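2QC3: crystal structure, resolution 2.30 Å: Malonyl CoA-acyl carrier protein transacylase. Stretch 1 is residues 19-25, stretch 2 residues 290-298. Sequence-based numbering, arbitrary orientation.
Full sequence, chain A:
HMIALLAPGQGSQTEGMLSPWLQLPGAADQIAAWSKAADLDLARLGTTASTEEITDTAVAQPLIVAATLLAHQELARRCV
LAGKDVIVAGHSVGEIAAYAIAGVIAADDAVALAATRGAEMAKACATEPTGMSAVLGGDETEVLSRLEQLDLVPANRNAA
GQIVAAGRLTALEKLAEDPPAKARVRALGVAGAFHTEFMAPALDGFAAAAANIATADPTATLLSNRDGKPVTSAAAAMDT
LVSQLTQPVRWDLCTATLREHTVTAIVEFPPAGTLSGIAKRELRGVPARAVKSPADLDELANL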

ATOM      1  N   SER A  19     -10.585  -0.900 -15.925  1.00 44.86           N
ATOM      2  CA  SER A  19     -11.048  -1.187 -17.283  1.00 46.50           C
ATOM      3  C   SER A  19     -10.268  -2.288 -17.988  1.00 46.54           C
ATOM      4  O   SER A  19     -10.841  -3.283 -18.428  1.00 47.01           O
ATOM      5  N   PRO A  20      -8.945  -2.126 -18.094  1.00 47.30           N
ATOM      6  CA  PRO A  20      -8.129  -3.140 -18.763  1.00 47.29           C
ATOM      7  C   PRO A  20      -8.086  -4.494 -18.065  1.00 47.61           C
ATOM      8  O   PRO A  20      -7.579  -5.461 -18.628  1.00 47.84           O
ATOM      9  N   TRP A  21      -8.616  -4.574 -16.848  1.00 47.15           N
ATOM     10  CA  TRP A  21      -8.607  -5.844 -16.131  1.00 46.87           C
ATOM     11  C   TRP A  21      -9.950  -6.562 -16.151  1.00 48.06           C
ATOM     12  O   TRP A  21     -10.003  -7.789 -16.065  1.00 47.06           O
ATOM     13  N   LEU A  22     -11.032  -5.803 -16.284  1.00 49.66           N
ATOM     14  CA  LEU A  22     -12.366  -6.390 -16.318  1.00 52.10           C
ATOM     15  C   LEU A  22     -12.604  -7.155 -17.620  1.00 53.67           C
ATOM     16  O   LEU A  22     -13.691  -7.682 -17.854  1.00 53.03           O
ATOM     17  N   GLN A  23     -11.581  -7.208 -18.466  1.00 55.75           N
ATOM     18  CA  GLN A  23     -11.683  -7.917 -19.732  1.00 58.26           C
ATOM     19  C   GLN A  23     -11.309  -9.382 -19.534  1.00 58.58           C
ATOM     20  O   GLN A  23     -11.768 -10.252 -20.275  1.00 59.40           O
ATOM     21  N   LEU A  24     -10.478  -9.651 -18.531  1.00 58.78           N
ATOM     22  CA  LEU A  24     -10.043 -11.014 -18.242  1.00 58.84           C
ATOM     23  C   LEU A  24     -11.208 -11.914 -17.851  1.00 58.82           C
ATOM     24  O   LEU A  24     -12.235 -11.445 -17.357  1.00 58.47           O
ATOM     25  N   PRO A  25     -11.059 -13.227 -18.073  1.00 58.38           N
ATOM     26  CA  PRO A  25     -12.102 -14.200 -17.740  1.00 57.61           C
ATOM     27  C   PRO A  25     -12.271 -14.350 -16.233  1.00 56.15           C
ATOM     28  O   PRO A  25     -11.346 -14.761 -15.528  1.00 55.84           O
ATOM     29  N   ALA A 290       6.605  -3.319 -14.264  1.00 45.89           N
ATOM     30  CA  ALA A 290       5.447  -2.567 -13.806  1.00 46.53           C
ATOM     31  C   ALA A 290       4.199  -3.127 -14.468  1.00 47.65           C
ATOM     32  O   ALA A 290       3.972  -2.905 -15.658  1.00 47.82           O
ATOM     33  N   VAL A 291       3.394  -3.856 -13.704  1.00 48.12           N
ATOM     34  CA  VAL A 291       2.181  -4.443 -14.249  1.00 49.09           C
ATOM     35  C   VAL A 291       1.036  -3.441 -14.306  1.00 50.91           C
ATOM     36  O   VAL A 291       0.466  -3.068 -13.282  1.00 51.10           O
ATOM     37  N   LYS A 292       0.703  -3.006 -15.513  1.00 52.99           N
ATOM     38  CA  LYS A 292      -0.384  -2.060 -15.697  1.00 55.79           C
ATOM     39  C   LYS A 292      -1.389  -2.593 -16.704  1.00 56.88           C
ATOM     40  O   LYS A 292      -2.405  -1.957 -16.967  1.00 57.63           O
ATOM     41  N   SER A 293      -1.098  -3.765 -17.262  1.00 57.81           N
ATOM     42  CA  SER A 293      -1.987  -4.395 -18.228  1.00 58.99           C
ATOM     43  C   SER A 293      -1.790  -5.904 -18.291  1.00 59.72           C
ATOM     44  O   SER A 293      -0.681  -6.405 -18.108  1.00 59.25           O
ATOM     45  N   PRO A 294      -2.876  -6.653 -18.542  1.00 60.85           N
ATOM     46  CA  PRO A 294      -2.811  -8.114 -18.628  1.00 62.01           C
ATOM     47  C   PRO A 294      -1.744  -8.575 -19.615  1.00 63.18           C
ATOM     48  O   PRO A 294      -1.225  -9.684 -19.508  1.00 63.25           O
ATOM     49  N   ALA A 295      -1.425  -7.712 -20.575  1.00 64.83           N
ATOM     50  CA  ALA A 295      -0.423  -8.022 -21.588  1.00 67.26           C
ATOM     51  C   ALA A 295       0.977  -8.027 -20.988  1.00 68.44           C
ATOM     52  O   ALA A 295       1.971  -8.094 -21.711  1.00 69.48           O
ATOM     53  N   ASP A 296       1.052  -7.953 -19.665  1.00 69.85           N
ATOM     54  CA  ASP A 296       2.334  -7.952 -18.978  1.00 71.13           C
ATOM     55  C   ASP A 296       2.497  -9.212 -18.145  1.00 72.49           C
ATOM     56  O   ASP A 296       3.614  -9.627 -17.845  1.00 73.06           O
ATOM     57  N   LEU A 297       1.380  -9.830 -17.781  1.00 73.62           N
ATOM     58  CA  LEU A 297       1.418 -11.037 -16.967  1.00 75.01           C
ATOM     59  C   LEU A 297       2.053 -12.229 -17.681  1.00 76.43           C
ATOM     60  O   LEU A 297       2.037 -13.349 -17.172  1.00 76.83           O
ATOM     61  N   ASP A 298       2.623 -11.980 -18.855  1.00 77.85           N
ATOM     62  CA  ASP A 298       3.276 -13.030 -19.632  1.00 79.22           C
ATOM     63  C   ASP A 298       4.776 -13.035 -19.365  1.00 79.97           C
ATOM     64  O   ASP A 298       5.331 -14.014 -18.864  1.00 80.09           O
TER

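The centre of this contact is the indole of Trp21, packed against Pro294. Trp21 has chi1 at -64° (m) and chi2 at 99°. Its CA-to-CB bond points sideways to the second stretch, but the end of the side chain comes nearer. Pro294 lies over one face of the indole. Its CG is 3.8 Å from the centroid of the Trp21 six-membered ring and 27° off the ring normal, a CH-pi contact. The closest pair between these two residues is Trp21 CE3 to Pro294 CG, at 3.4 Å. The proline ring has a C-gamma exo pucker.

Two aliphatic side chains meet the edge of the indole, near its plane. Val291, with chi1 t, brings CG1 to 3.6 Å from Trp21 CH2. Leu297, with chi1 m and chi2 t, points toward the first stretch and places CD1 3.7 Å from Trp21 CZ3. The backbone of the second stretch also closes on the ring: Ser293 C is 3.5 Å from Trp21 CH2. Trp21, Val291 and Leu297 are all buried.

Pro294 has further neighbours in the first stretch. Leu24, chi1 m and chi2 t, points toward the second stretch, and its CD2 lies 4.0 Å from Pro294 CB. Pro20 also points toward it. Pro20 CB is 4.5 Å from Pro294 CD, a loose apolar contact, while the carbonyl Pro20 O comes within 3.2 Å of Pro294 CG. Leu24 closes a type I turn that begins at Trp21, with Leu24 N donating to Trp21 O at 3.1 Å. Trp21 and Leu24, the two ends of the turn, both contact Pro294.

No direct hydrogen bond joins the stretches. A water does so instead. It accepts from Trp21 NE1 at 2.8 Å and donates to Lys292 O at 2.7 Å. The indole nitrogen thus has a polar partner, while CE3, CZ2, CZ3 and CH2 meet carbon atoms of the second stretch.

Farther out, the side chain of Lys292 starts away from the first stretch. Its chi1, 31°, lies between wells; chi2 is p, and chi3 and chi4 are t. Lys292 NZ forms a salt bridge with Asp296, 3.2 Å from OD1 of that residue. Asp296 has chi1 m. A weak hydrogen bond runs from Lys292 NZ to Ser293 OG at 3.4 Å; Ser293 has chi1 p and also points away. Another weak bond joins Lys292 N to Asp296 OD1 at 3.5 Å. These polar links stay within the second stretch.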

ATOM      1  CB  SER A  19     -11.009   0.082 -18.134  1.00 46.31           C
ATOM      2  OG  SER A  19     -11.938   1.027 -17.645  1.00 47.13           O
ATOM      3  CB  PRO A  20      -6.763  -2.475 -18.837  1.00 47.67           C
ATOM      4  CG  PRO A  20      -6.729  -1.656 -17.576  1.00 47.86           C
ATOM      5  CD  PRO A  20      -8.103  -1.043 -17.552  1.00 47.40           C
ATOM      6  CB  TRP A  21      -8.129  -5.650 -14.688  1.00 45.20           C
ATOM      7  CG  TRP A  21      -6.709  -5.171 -14.613  1.00 42.73           C
ATOM      8  CD1 TRP A  21      -6.288  -3.888 -14.426  1.00 43.26           C
ATOM      9  CD2 TRP A  21      -5.526  -5.959 -14.803  1.00 41.83           C
ATOM     10  NE1 TRP A  21      -4.917  -3.824 -14.490  1.00 42.52           N
ATOM     11  CE2 TRP A  21      -4.423  -5.080 -14.720  1.00 41.98           C
ATOM     12  CE3 TRP A  21      -5.290  -7.320 -15.037  1.00 41.52           C
ATOM     13  CZ2 TRP A  21      -3.099  -5.520 -14.865  1.00 40.41           C
ATOM     14  CZ3 TRP A  21      -3.970  -7.759 -15.181  1.00 41.07           C
ATOM     15  CH2 TRP A  21      -2.894  -6.857 -15.094  1.00 39.24           C
ATOM     16  CB  LEU A  22     -13.432  -5.303 -16.155  1.00 51.87           C
ATOM     17  CG  LEU A  22     -13.471  -4.578 -14.807  1.00 51.63           C
ATOM     18  CD1 LEU A  22     -14.579  -3.543 -14.817  1.00 51.42           C
ATOM     19  CD2 LEU A  22     -13.693  -5.584 -13.687  1.00 52.95           C
ATOM     20  CB  GLN A  23     -10.760  -7.278 -20.775  1.00 59.57           C
ATOM     21  CG  GLN A  23     -11.131  -5.847 -21.150  1.00 61.75           C
ATOM     22  CD  GLN A  23     -10.108  -5.194 -22.068  1.00 64.19           C
ATOM     23  OE1 GLN A  23     -10.256  -4.036 -22.459  1.00 66.02           O
ATOM     24  NE2 GLN A  23      -9.062  -5.937 -22.415  1.00 65.22           N
ATOM     25  CB  LEU A  24      -9.006 -11.027 -17.112  1.00 59.32           C
ATOM     26  CG  LEU A  24      -7.605 -10.484 -17.402  1.00 60.05           C
ATOM     27  CD1 LEU A  24      -6.812 -10.428 -16.108  1.00 59.78           C
ATOM     28  CD2 LEU A  24      -6.904 -11.348 -18.440  1.00 60.09           C
ATOM     29  CB  PRO A  25     -11.600 -15.479 -18.404  1.00 58.66           C
ATOM     30  CG  PRO A  25     -10.110 -15.338 -18.302  1.00 60.04           C
ATOM     31  CD  PRO A  25      -9.900 -13.893 -18.697  1.00 59.50           C
ATOM     32  CB  ALA A 290       5.608  -1.094 -14.162  1.00 46.00           C
ATOM     33  CB  VAL A 291       1.731  -5.664 -13.427  1.00 48.85           C
ATOM     34  CG1 VAL A 291       0.455  -6.253 -14.019  1.00 48.20           C
ATOM     35  CG2 VAL A 291       2.835  -6.703 -13.404  1.00 46.97           C
ATOM     36  CB  LYS A 292       0.160  -0.702 -16.147  1.00 56.46           C
ATOM     37  CG  LYS A 292       1.423  -0.776 -16.991  1.00 57.21           C
ATOM     38  CD  LYS A 292       1.192  -1.498 -18.301  1.00 57.69           C
ATOM     39  CE  LYS A 292       2.449  -1.489 -19.152  1.00 58.13           C
ATOM     40  NZ  LYS A 292       2.218  -2.092 -20.495  1.00 58.20           N
ATOM     41  CB  SER A 293      -1.794  -3.782 -19.624  1.00 59.46           C
ATOM     42  OG  SER A 293      -0.502  -4.049 -20.148  1.00 59.47           O
ATOM     43  CB  PRO A 294      -4.216  -8.490 -19.084  1.00 61.82           C
ATOM     44  CG  PRO A 294      -5.052  -7.434 -18.458  1.00 61.21           C
ATOM     45  CD  PRO A 294      -4.260  -6.185 -18.724  1.00 60.79           C
ATOM     46  CB  ALA A 295      -0.496  -7.008 -22.724  1.00 67.11           C
ATOM     47  CB  ASP A 296       2.444  -6.723 -18.076  1.00 71.51           C
ATOM     48  CG  ASP A 296       2.468  -5.428 -18.859  1.00 72.09           C
ATOM     49  OD1 ASP A 296       2.373  -4.352 -18.232  1.00 72.25           O
ATOM     50  OD2 ASP A 296       2.588  -5.485 -20.100  1.00 73.06           O
ATOM     51  CB  LEU A 297       0.004 -11.390 -16.494  1.00 74.49           C
ATOM     52  CG  LEU A 297      -0.669 -10.302 -15.646  1.00 74.31           C
ATOM     53  CD1 LEU A 297      -1.979 -10.827 -15.079  1.00 75.00           C
ATOM     54  CD2 LEU A 297       0.255  -9.885 -14.513  1.00 73.31           C
ATOM     55  CB  ASP A 298       3.032 -12.812 -21.124  1.00 79.48           C
ATOM     56  CG  ASP A 298       3.389 -11.407 -21.573  1.00 79.44           C
ATOM     57  OD1 ASP A 298       2.774 -10.447 -21.066  1.00 79.20           O
ATOM     58  OD2 ASP A 298       4.286 -11.263 -22.429  1.00 80.12           O
TER
HETATM   59  O   HOH W   1      -3.832  -1.207 -14.795  1.00 46.07           O